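PDB 5VOL: putative esterase from Bacteroides intestinalis DSM 17393, which hydrolyses ferulic acid esters, probably those carried by arabinoxylan, as a calcium-binding member of carbohydrate esterase family 1. Local coordinates for residues I185-R188 against S189-N193; L225-R228 against N229-F232; G91-L95 against E96-Y100; M53-T56 against N57-A61; A202-D205 against R206-D209. One frame throughout, in Å; residues are numbered along the deposited sequence.

Contacts 1, 2 and 5 each lie along a different helix (182-192, 226-238 and 204-210), whereas contact 3 is a loop and contact 4 a loop leading into helix 59-62. Contact 2 is buried: its helix belongs to a beta-alpha-beta unit and meets a second subunit. Contact 1 is half buried, with an apolar face inward and charged residues outward. Contact 5 lies at the surface and relies on a helix cap and charged side chains. Contacts 3 and 4 follow neighbouring central strands, 83-87 and 46-50, and touch each other through Asn98 and Ile93 against Met53 and Trp54. Leu186 of contact 1 packs on both; contact 5 lies across the chain's centre from contact 4.

Contact 1. Residues I185-R188 against S189-N193; sequences ILTR and SVIEN. With IPA (isopropyl alcohol), chain R.
Thr187 O is shared by two N-H groups of the following turn. Ile191 N donates to Thr187 O at 3.1 Å in a regular helical bond, while Val190 N adds a weak one, bent to 121° at the hydrogen. Ile191, with CG1 beside its own backbone N (chi1 -65°), lays CG1 3.3 Å from Thr187 O and brings CD1 alongside Thr187 CG2 at 4.1 Å, both side chains pointing the same way. Thr187 OG1 turns back to Ile183 O and also receives a weak bond from O2 of an isopropanol molecule. On the buried flank Leu186 CD1 meets Val190 CG2 at 3.8 Å, the two chains passing at a slant; Leu186 reaches on to Met140 of helix 140-151, and Val190 to Ile168. Arg188 bends at chi3 and gives NH1 to Pro179 O, and Arg188 NE stands 5.0 Å from Glu192 OE2, too far for a salt bridge. Branched aliphatics therefore suit the inner side of this turn and charged residues the outer one. The Arg188-Glu192 attraction is probably no more than a weak electrostatic bias: no charged atoms pair across the turn, whose hydrogen bonds all run between backbone groups.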
# COMPACT_ATOMS: atom_id res chain seq x y z
N ILE C 185 -17.29 10.46 -35.48
CA ILE C 185 -16.35 9.61 -36.19
C ILE C 185 -15.55 8.78 -35.17
O ILE C 185 -15.34 7.57 -35.36
CB ILE C 185 -15.42 10.46 -37.08
CG1 ILE C 185 -16.25 11.18 -38.17
CG2 ILE C 185 -14.37 9.59 -37.71
CD1 ILE C 185 -15.46 12.14 -39.06
N LEU C 186 -15.11 9.42 -34.10
CA LEU C 186 -14.40 8.72 -33.02
C LEU C 186 -15.28 7.62 -32.45
O LEU C 186 -14.83 6.49 -32.24
CB LEU C 186 -13.97 9.70 -31.92
CG LEU C 186 -13.47 9.04 -30.63
CD1 LEU C 186 -12.28 8.14 -30.92
CD2 LEU C 186 -13.14 10.08 -29.57
N THR C 187 -16.54 7.96 -32.20
CA THR C 187 -17.47 7.02 -31.59
C THR C 187 -17.58 5.75 -32.44
O THR C 187 -17.44 4.64 -31.92
CB THR C 187 -18.84 7.67 -31.39
OG1 THR C 187 -18.69 8.73 -30.45
CG2 THR C 187 -19.84 6.67 -30.83
N ARG C 188 -17.78 5.92 -33.74
CA ARG C 188 -17.84 4.76 -34.64
C ARG C 188 -16.55 3.96 -34.62
O ARG C 188 -16.59 2.73 -34.64
CB ARG C 188 -18.15 5.20 -36.09
CG ARG C 188 -19.53 5.83 -36.27
CD ARG C 188 -19.93 5.84 -37.76
NE ARG C 188 -19.00 6.57 -38.62
CZ ARG C 188 -19.08 7.88 -38.88
NH1 ARG C 188 -20.03 8.62 -38.32
NH2 ARG C 188 -18.19 8.45 -39.68
N SER C 189 -15.42 4.66 -34.61
CA SER C 189 -14.10 4.02 -34.60
C SER C 189 -13.89 3.14 -33.36
O SER C 189 -13.32 2.06 -33.43
CB SER C 189 -13.00 5.07 -34.68
OG SER C 189 -11.70 4.48 -34.73
N VAL C 190 -14.38 3.62 -32.22
CA VAL C 190 -14.25 2.90 -30.95
C VAL C 190 -15.10 1.65 -30.99
O VAL C 190 -14.68 0.58 -30.55
CB VAL C 190 -14.63 3.79 -29.77
CG1 VAL C 190 -14.76 2.97 -28.47
CG2 VAL C 190 -13.60 4.88 -29.60
N ILE C 191 -16.29 1.77 -31.55
CA ILE C 191 -17.19 0.63 -31.69
C ILE C 191 -16.62 -0.44 -32.62
O ILE C 191 -16.65 -1.63 -32.29
CB ILE C 191 -18.56 1.07 -32.21
CG1 ILE C 191 -19.24 1.98 -31.18
CG2 ILE C 191 -19.43 -0.14 -32.51
CD1 ILE C 191 -20.45 2.73 -31.71
N GLU C 192 -16.10 -0.01 -33.77
CA GLU C 192 -15.56 -0.95 -34.74
C GLU C 192 -14.33 -1.65 -34.18
O GLU C 192 -14.03 -2.79 -34.54
CB GLU C 192 -15.21 -0.25 -36.06
CG GLU C 192 -16.40 0.48 -36.71
CD GLU C 192 -16.00 1.34 -37.91
OE1 GLU C 192 -14.80 1.39 -38.27
OE2 GLU C 192 -16.90 1.98 -38.51
N ASN C 193 -13.61 -0.97 -33.30
CA ASN C 193 -12.38 -1.54 -32.77
C ASN C 193 -12.51 -1.95 -31.30
O ASN C 193 -11.54 -1.90 -30.54
CB ASN C 193 -11.23 -0.55 -32.96
CG ASN C 193 -10.80 -0.44 -34.41
OD1 ASN C 193 -11.07 0.57 -35.09
ND2 ASN C 193 -10.15 -1.47 -34.91
C1 IPA R . -17.30 8.36 -25.06
C2 IPA R . -17.28 8.80 -26.53
C3 IPA R . -16.25 8.04 -27.36
O2 IPA R . -18.54 8.57 -27.12

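Contact 2. Residues L225-R228 against N229-F232; sequences LLDR and NIEF
Arg228 runs beside Glu231, one turn on. CB stands by Asn229 N at the helix backbone; a bend at chi2 (-54°) then turns the rest alongside Glu231, so that Arg228 CD lies 3.6 Å from Glu231 OE2. NE departs to Ile168 O. Of the terminal nitrogens, NH2 is bonded outside the two segments, and NH1 forms a salt bridge, 2.7 Å from Glu231 OE2, which uses its syn lone pair. The oxygen lies in the guanidinium plane at its edge, yet the two flat groups stand 87° apart, and one oxygen takes the bond instead of a two-pronged pair. On the inner side Leu225 O is held twice: Asn229 N reaches it in the carbonyl plane at 3.2 Å, and Asn229 ND2 comes from above that plane at 2.9 Å. Asparagine suits this buried place because ND2 also serves Ala164 O. Leu226 CG and Ile230 CD1 touch at 3.8 Å and present an apolar surface to Tyr233 and Ile230 of the second subunit, whose Arg237 forms a salt bridge with Asp227. Leu225, at the N-cap position, touches His252 and donates its backbone N-H to Asp223 OD1, both members of a probable Ser-His-Asp triad. This is the first turn of the crossover helix in the beta-alpha-beta unit of strand 214-218, helix 226-238 and strand 244-246, in an alpha/beta-hydrolase fold.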
# COMPACT_ATOMS: atom_id res chain seq x y z
N LEU C 225 -16.63 3.58 -16.61
CA LEU C 225 -16.13 2.56 -17.53
C LEU C 225 -15.80 1.22 -16.85
O LEU C 225 -15.26 0.32 -17.50
CB LEU C 225 -14.88 3.09 -18.27
CG LEU C 225 -15.17 4.08 -19.40
CD1 LEU C 225 -13.90 4.73 -19.94
CD2 LEU C 225 -15.90 3.35 -20.53
N LEU C 226 -16.15 1.07 -15.58
CA LEU C 226 -15.88 -0.17 -14.86
C LEU C 226 -16.54 -1.37 -15.54
O LEU C 226 -15.91 -2.41 -15.73
CB LEU C 226 -16.34 -0.08 -13.40
CG LEU C 226 -16.16 -1.39 -12.59
CD1 LEU C 226 -14.70 -1.81 -12.49
CD2 LEU C 226 -16.74 -1.27 -11.19
N ASP C 227 -17.80 -1.22 -15.94
CA ASP C 227 -18.53 -2.36 -16.48
C ASP C 227 -17.90 -2.90 -17.77
O ASP C 227 -17.85 -4.13 -17.96
CB ASP C 227 -20.00 -1.97 -16.71
CG ASP C 227 -20.81 -1.99 -15.42
OD1 ASP C 227 -20.23 -2.29 -14.34
OD2 ASP C 227 -22.03 -1.71 -15.46
N ARG C 228 -17.41 -2.03 -18.64
CA ARG C 228 -16.75 -2.48 -19.86
C ARG C 228 -15.39 -3.13 -19.59
O ARG C 228 -14.96 -4.02 -20.32
CB ARG C 228 -16.56 -1.34 -20.85
CG ARG C 228 -17.86 -0.78 -21.42
CD ARG C 228 -18.71 -1.86 -22.04
NE ARG C 228 -19.79 -1.30 -22.86
CZ ARG C 228 -20.97 -1.88 -23.06
NH1 ARG C 228 -21.24 -3.05 -22.49
NH2 ARG C 228 -21.88 -1.28 -23.82
N ASN C 229 -14.68 -2.63 -18.58
CA ASN C 229 -13.38 -3.21 -18.25
C ASN C 229 -13.57 -4.59 -17.65
O ASN C 229 -12.76 -5.50 -17.86
CB ASN C 229 -12.60 -2.30 -17.29
CG ASN C 229 -11.87 -1.21 -18.03
OD1 ASN C 229 -10.81 -1.45 -18.61
ND2 ASN C 229 -12.45 -0.01 -18.06
N ILE C 230 -14.67 -4.76 -16.92
CA ILE C 230 -15.04 -6.05 -16.38
C ILE C 230 -15.31 -7.03 -17.51
O ILE C 230 -14.84 -8.17 -17.48
CB ILE C 230 -16.27 -5.94 -15.45
CG1 ILE C 230 -15.87 -5.31 -14.11
CG2 ILE C 230 -16.91 -7.30 -15.26
CD1 ILE C 230 -17.04 -5.00 -13.17
N GLU C 231 -16.05 -6.59 -18.53
CA GLU C 231 -16.34 -7.46 -19.66
C GLU C 231 -15.07 -7.85 -20.38
O GLU C 231 -14.92 -8.99 -20.83
CB GLU C 231 -17.30 -6.78 -20.66
CG GLU C 231 -18.67 -6.48 -20.13
CD GLU C 231 -19.48 -5.65 -21.13
OE1 GLU C 231 -19.30 -5.84 -22.35
OE2 GLU C 231 -20.27 -4.79 -20.69
N PHE C 232 -14.15 -6.91 -20.52
CA PHE C 232 -12.88 -7.23 -21.15
C PHE C 232 -12.13 -8.28 -20.33
O PHE C 232 -11.63 -9.27 -20.87
CB PHE C 232 -12.02 -5.97 -21.28
CG PHE C 232 -10.63 -6.25 -21.78
CD1 PHE C 232 -10.36 -6.31 -23.13
CD2 PHE C 232 -9.59 -6.46 -20.88
CE1 PHE C 232 -9.08 -6.56 -23.59
CE2 PHE C 232 -8.31 -6.71 -21.33
CZ PHE C 232 -8.05 -6.77 -22.68

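Contact 3. Residues G91-L95 against E96-Y100; sequences GNIHL and EWNGY
The chain folds back on itself round Asn92 O, which accepts from Leu95 N at 3.0 Å and from Glu96 N at 2.7 Å, a tight backbone turn that brings 96-98 beside 91-93. Asn92 reinforces it from its side chain: OD1 accepts from His94 N at 2.8 Å in the carbonyl plane, an Asx turn. Gly91 suits its place twice over, adopting a positive phi of 119° and letting Glu96 CB come within 4.1 Å of Gly91 CA with no side chain between them. Asn98 points into the loop and ties its two arms together. Its ND2 donates almost straight (168°) to Gly91 O at 3.0 Å and uses its other hydrogen for Glu96 O; both acceptors lie in the amide plane, although ND2 stands above the plane of each carbonyl. Ile93 CG2 packs against Asn98 ND2 at 3.7 Å, while Ile93 CG1 covers a face of the His94 ring. A water sits between Ile93 O and Glu96 O, 2.9 Å from Ile93 O; its protons cannot serve every acceptor nearby, and these bonds may be shared. Beyond the loop, Asn98 OD1 accepts from Trp54 N, and Trp97 stacks on Trp106. With both ND2 hydrogens and OD1 engaged, the buried amide has its rotation fixed and its polarity satisfied, and a loop without helix or strand gains an internal crosslink that probably stiffens it.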
# COMPACT_ATOMS: atom_id res chain seq x y z
N GLY C 91 -7.37 17.24 -27.70
CA GLY C 91 -7.78 18.63 -27.72
C GLY C 91 -9.30 18.73 -27.62
O GLY C 91 -9.98 17.71 -27.47
N ASN C 92 -9.83 19.95 -27.70
CA ASN C 92 -11.28 20.17 -27.69
C ASN C 92 -11.99 19.29 -28.72
O ASN C 92 -11.69 19.33 -29.90
CB ASN C 92 -11.59 21.65 -27.95
CG ASN C 92 -13.08 21.99 -27.80
OD1 ASN C 92 -13.94 21.34 -28.39
ND2 ASN C 92 -13.36 23.00 -27.00
N ILE C 93 -12.93 18.47 -28.26
CA ILE C 93 -13.50 17.44 -29.13
C ILE C 93 -14.37 18.03 -30.24
O ILE C 93 -14.69 17.34 -31.20
CB ILE C 93 -14.32 16.41 -28.33
CG1 ILE C 93 -15.48 17.09 -27.61
CG2 ILE C 93 -13.42 15.65 -27.34
CD1 ILE C 93 -16.47 16.12 -27.00
N HIS C 94 -14.76 19.29 -30.10
CA HIS C 94 -15.58 19.93 -31.13
C HIS C 94 -14.72 20.59 -32.20
O HIS C 94 -15.20 20.91 -33.28
CB HIS C 94 -16.55 20.94 -30.51
CG HIS C 94 -17.39 20.38 -29.40
ND1 HIS C 94 -18.36 19.43 -29.62
CD2 HIS C 94 -17.38 20.61 -28.07
CE1 HIS C 94 -18.92 19.10 -28.47
NE2 HIS C 94 -18.35 19.81 -27.51
N LEU C 95 -13.43 20.78 -31.90
CA LEU C 95 -12.53 21.47 -32.81
C LEU C 95 -11.45 20.55 -33.36
O LEU C 95 -11.05 20.68 -34.52
CB LEU C 95 -11.85 22.66 -32.12
CG LEU C 95 -12.68 23.73 -31.41
CD1 LEU C 95 -11.77 24.86 -30.94
CD2 LEU C 95 -13.76 24.25 -32.31
N GLU C 96 -10.96 19.65 -32.51
CA GLU C 96 -9.75 18.86 -32.79
C GLU C 96 -10.04 17.36 -32.89
O GLU C 96 -10.92 16.83 -32.22
CB GLU C 96 -8.69 19.09 -31.70
CG GLU C 96 -8.35 20.54 -31.45
CD GLU C 96 -7.75 21.22 -32.68
OE1 GLU C 96 -7.21 20.51 -33.56
OE2 GLU C 96 -7.82 22.46 -32.76
N TRP C 97 -9.26 16.67 -33.71
CA TRP C 97 -9.35 15.23 -33.81
C TRP C 97 -8.90 14.53 -32.52
O TRP C 97 -7.77 14.72 -32.08
CB TRP C 97 -8.51 14.73 -34.96
CG TRP C 97 -9.07 15.01 -36.32
CD1 TRP C 97 -8.67 15.99 -37.18
CD2 TRP C 97 -10.10 14.28 -36.98
NE1 TRP C 97 -9.41 15.92 -38.34
CE2 TRP C 97 -10.29 14.87 -38.24
CE3 TRP C 97 -10.89 13.19 -36.62
CZ2 TRP C 97 -11.23 14.41 -39.16
CZ3 TRP C 97 -11.83 12.73 -37.53
CH2 TRP C 97 -11.99 13.33 -38.78
N ASN C 98 -9.78 13.73 -31.95
CA ASN C 98 -9.45 12.86 -30.82
C ASN C 98 -9.42 11.40 -31.26
O ASN C 98 -10.30 10.95 -31.98
CB ASN C 98 -10.47 13.03 -29.69
CG ASN C 98 -10.19 14.24 -28.83
OD1 ASN C 98 -9.82 14.10 -27.66
ND2 ASN C 98 -10.38 15.43 -29.39
N GLY C 99 -8.41 10.64 -30.83
CA GLY C 99 -8.44 9.21 -31.11
C GLY C 99 -7.15 8.63 -31.64
O GLY C 99 -6.27 9.37 -32.07
N TYR C 100 -7.05 7.30 -31.61
CA TYR C 100 -5.78 6.60 -31.86
C TYR C 100 -5.82 5.69 -33.08
O TYR C 100 -4.78 5.25 -33.55
CB TYR C 100 -5.37 5.78 -30.60
CG TYR C 100 -5.02 6.70 -29.46
CD1 TYR C 100 -3.82 7.39 -29.46
CD2 TYR C 100 -5.92 6.94 -28.42
CE1 TYR C 100 -3.51 8.28 -28.45
CE2 TYR C 100 -5.61 7.83 -27.40
CZ TYR C 100 -4.39 8.49 -27.43
OH TYR C 100 -4.04 9.39 -26.45
O HOH W 1 -13.19 14.89 -31.14

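Contact 4. Residues M53-T56 against N57-A61; sequences MWET and NPVWA. With IPA (isopropyl alcohol), chain T.
Glu55 and Val59 meet across the turn at about a right angle, Glu55 OE1 lying 3.7 Å from Val59 CG1. That methyl is placed by a chi1 of 68°, which sets it between the backbone N and the carbonyl carbon and also brings it 3.5 Å from Thr56 O. Next to the pair the backbone closes a type I beta turn from Thr56 to Val59: Val59 N points nearly straight at Thr56 O, but at 3.4 Å the bond is weak. Asn57 and Pro58 occupy the corner, where the ring of proline restrains phi to a value suited to the turn, and the chain then enters helix 59-62. Further out, Glu55 is held from two sides. Its chain runs extended from CG, so the carboxylate reaches Gly52 N through OE1 and Trp254 NE1 through OE2. An isopropanol, probably left from the crystallisation liquor, adds a weak bond from its O2 to Glu55 OE2 at 3.2 Å, and its C1 comes 3.3 Å from Met53 O. Asn57 is anchored outward by ND2 to Thr29 OG1. Trp60 gives NE1 to Leu50 O and meets Trp254 edge-to-face. The backbone N-H of Asn57, by contrast, is buried with no partner in the model. Since the turn's own bond is weak, the carboxylate bonds of Glu55 and the side-chain bonds of Asn57 and Trp60 probably do much to fix the loop, which touches Leu138 of strand 133-138, close to the probable nucleophile elbow.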
# COMPACT_ATOMS: atom_id res chain seq x y z
N MET C 53 -9.43 11.43 -23.79
CA MET C 53 -10.19 12.37 -24.63
C MET C 53 -10.18 13.78 -24.01
O MET C 53 -10.11 13.91 -22.79
CB MET C 53 -11.62 11.87 -24.80
CG MET C 53 -12.41 12.59 -25.91
SD MET C 53 -14.06 11.88 -26.10
CE MET C 53 -14.88 12.55 -24.65
N TRP C 54 -10.22 14.80 -24.87
CA TRP C 54 -10.17 16.21 -24.47
C TRP C 54 -8.76 16.69 -24.09
O TRP C 54 -8.49 17.89 -24.11
CB TRP C 54 -11.09 16.50 -23.28
CG TRP C 54 -12.56 16.47 -23.52
CD1 TRP C 54 -13.41 15.41 -23.30
CD2 TRP C 54 -13.38 17.57 -23.95
NE1 TRP C 54 -14.71 15.79 -23.59
CE2 TRP C 54 -14.71 17.10 -23.99
CE3 TRP C 54 -13.12 18.89 -24.32
CZ2 TRP C 54 -15.78 17.92 -24.38
CZ3 TRP C 54 -14.17 19.70 -24.71
CH2 TRP C 54 -15.49 19.21 -24.74
N GLU C 55 -7.89 15.75 -23.73
CA GLU C 55 -6.54 16.09 -23.25
C GLU C 55 -5.54 16.23 -24.40
O GLU C 55 -5.81 15.83 -25.52
CB GLU C 55 -6.06 15.01 -22.26
CG GLU C 55 -6.91 14.96 -20.99
CD GLU C 55 -6.50 13.86 -20.01
OE1 GLU C 55 -5.80 12.90 -20.40
OE2 GLU C 55 -6.91 13.96 -18.84
N THR C 56 -4.38 16.80 -24.10
CA THR C 56 -3.28 16.83 -25.04
C THR C 56 -2.00 16.26 -24.40
O THR C 56 -2.02 15.85 -23.23
CB THR C 56 -3.04 18.27 -25.57
OG1 THR C 56 -2.77 19.15 -24.48
CG2 THR C 56 -4.28 18.78 -26.31
N ASN C 57 -0.91 16.26 -25.15
CA ASN C 57 0.31 15.53 -24.79
C ASN C 57 0.96 15.86 -23.43
O ASN C 57 1.58 14.98 -22.85
CB ASN C 57 1.37 15.71 -25.89
CG ASN C 57 1.55 17.16 -26.30
OD1 ASN C 57 0.66 17.75 -26.93
ND2 ASN C 57 2.69 17.75 -25.94
N PRO C 58 0.84 17.11 -22.93
CA PRO C 58 1.60 17.44 -21.72
C PRO C 58 0.99 16.96 -20.40
O PRO C 58 1.62 17.16 -19.37
CB PRO C 58 1.61 18.98 -21.72
CG PRO C 58 1.07 19.40 -23.08
CD PRO C 58 0.16 18.29 -23.49
N VAL C 59 -0.19 16.35 -20.43
CA VAL C 59 -0.91 16.09 -19.19
C VAL C 59 -0.21 15.04 -18.30
O VAL C 59 -0.21 15.18 -17.08
CB VAL C 59 -2.36 15.65 -19.47
CG1 VAL C 59 -2.41 14.28 -20.12
CG2 VAL C 59 -3.18 15.67 -18.19
N TRP C 60 0.40 14.02 -18.89
CA TRP C 60 1.08 12.98 -18.11
C TRP C 60 2.27 13.56 -17.33
O TRP C 60 2.52 13.16 -16.20
CB TRP C 60 1.52 11.82 -19.01
CG TRP C 60 0.49 10.72 -19.08
CD1 TRP C 60 -0.26 10.35 -20.15
CD2 TRP C 60 0.07 9.87 -17.99
NE1 TRP C 60 -1.11 9.32 -19.81
CE2 TRP C 60 -0.93 9.01 -18.49
CE3 TRP C 60 0.44 9.77 -16.64
CZ2 TRP C 60 -1.55 8.05 -17.69
CZ3 TRP C 60 -0.18 8.81 -15.85
CH2 TRP C 60 -1.17 7.96 -16.37
N ALA C 61 2.97 14.53 -17.92
CA ALA C 61 4.04 15.19 -17.19
C ALA C 61 3.51 16.20 -16.18
O ALA C 61 3.99 16.28 -15.05
CB ALA C 61 5.01 15.87 -18.16
C1 IPA T . -11.66 12.90 -20.04
C2 IPA T . -10.58 13.23 -19.01
C3 IPA T . -11.14 13.42 -17.60
O2 IPA T . -9.61 12.19 -19.04

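Contact 5. Residues A202-D205 against R206-D209; sequences ADED and RKAD
In Asp203 a chi1 of 56° folds the carboxylate back between its own N and carbonyl carbon, bringing OD1 to the start of the helix, where it accepts from Arg206 N at 2.9 Å. Sitting just before the helix and making this bond, Asp203 is its N-cap; the N-H comes nearly along the C-O bond. A short acidic side chain suits a helix end whose first N-H groups have no preceding turn to bind. Arg206 turns the other way, its CG opposite the backbone N (chi1 174°), and this lays CD on Ala202 CB at 3.4 Å. The small methyl of Ala202 lets both the arginine stem and Lys207 CG, 3.9 Å from Ala202 CB, pack against it. Lys207 stays extended beyond CG, which passes 3.3 Å from Asp203 O; that oxygen accepts from Lys207 N at 3.0 Å. The ammonium end comes near an acid without pairing, Lys207 NZ standing 4.3 Å from Glu204 OE1, while Glu204, bent at chi2, gives OE2 to Arg211 in a salt bridge. Asp203, Glu204 and Asp205 probably interact favourably with the positive end of the helix dipole. Arg206 ties the turn backward, its NH1 binding Tyr198 O and Glu201 while the guanidinium makes a cation-pi contact with the Tyr198 ring. Helix 204-210 is thereby fastened to the end of helix 195-200 at the protein surface, just before the chain turns inward to strand 214-218 of the central sheet.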
# COMPACT_ATOMS: atom_id res chain seq x y z
N ALA C 202 -12.33 -14.12 -30.78
CA ALA C 202 -11.02 -14.71 -31.05
C ALA C 202 -11.10 -16.20 -31.41
O ALA C 202 -11.83 -16.96 -30.77
CB ALA C 202 -10.10 -14.52 -29.85
N ASP C 203 -10.33 -16.61 -32.42
CA ASP C 203 -10.11 -18.04 -32.65
C ASP C 203 -8.85 -18.47 -31.90
O ASP C 203 -8.21 -17.65 -31.24
CB ASP C 203 -10.00 -18.36 -34.14
CG ASP C 203 -8.92 -17.56 -34.84
OD1 ASP C 203 -8.08 -16.94 -34.15
OD2 ASP C 203 -8.90 -17.56 -36.09
N GLU C 204 -8.48 -19.74 -32.03
CA GLU C 204 -7.35 -20.25 -31.28
C GLU C 204 -6.05 -19.53 -31.66
O GLU C 204 -5.22 -19.25 -30.80
CB GLU C 204 -7.22 -21.76 -31.50
CG GLU C 204 -6.27 -22.42 -30.53
CD GLU C 204 -6.57 -22.04 -29.08
OE1 GLU C 204 -7.76 -22.04 -28.69
OE2 GLU C 204 -5.60 -21.73 -28.35
N ASP C 205 -5.89 -19.20 -32.94
CA ASP C 205 -4.69 -18.49 -33.38
C ASP C 205 -4.59 -17.12 -32.71
O ASP C 205 -3.51 -16.69 -32.31
CB ASP C 205 -4.67 -18.32 -34.90
CG ASP C 205 -4.37 -19.61 -35.64
OD1 ASP C 205 -3.70 -20.49 -35.06
OD2 ASP C 205 -4.81 -19.74 -36.81
N ARG C 206 -5.72 -16.43 -32.63
CA ARG C 206 -5.71 -15.09 -32.06
C ARG C 206 -5.38 -15.15 -30.57
O ARG C 206 -4.56 -14.37 -30.08
CB ARG C 206 -7.05 -14.40 -32.28
CG ARG C 206 -7.15 -13.07 -31.57
CD ARG C 206 -8.43 -12.36 -31.94
NE ARG C 206 -8.32 -11.73 -33.25
CZ ARG C 206 -9.29 -11.02 -33.80
NH1 ARG C 206 -10.44 -10.87 -33.15
NH2 ARG C 206 -9.12 -10.47 -35.00
N LYS C 207 -6.00 -16.09 -29.86
CA LYS C 207 -5.72 -16.30 -28.44
C LYS C 207 -4.23 -16.52 -28.17
O LYS C 207 -3.69 -15.95 -27.22
CB LYS C 207 -6.52 -17.49 -27.93
CG LYS C 207 -8.01 -17.27 -28.01
CD LYS C 207 -8.75 -18.48 -27.50
CE LYS C 207 -10.25 -18.31 -27.62
NZ LYS C 207 -10.92 -19.57 -27.22
N ALA C 208 -3.57 -17.31 -29.01
CA ALA C 208 -2.13 -17.54 -28.87
C ALA C 208 -1.35 -16.25 -29.05
O ALA C 208 -0.37 -16.01 -28.33
CB ALA C 208 -1.65 -18.59 -29.88
N ASP C 209 -1.76 -15.44 -30.02
CA ASP C 209 -1.12 -14.14 -30.22
C ASP C 209 -1.29 -13.25 -28.98
O ASP C 209 -0.35 -12.59 -28.55
CB ASP C 209 -1.70 -13.44 -31.43
CG ASP C 209 -0.87 -13.65 -32.67
OD1 ASP C 209 -0.03 -14.58 -32.67
OD2 ASP C 209 -1.06 -12.88 -33.65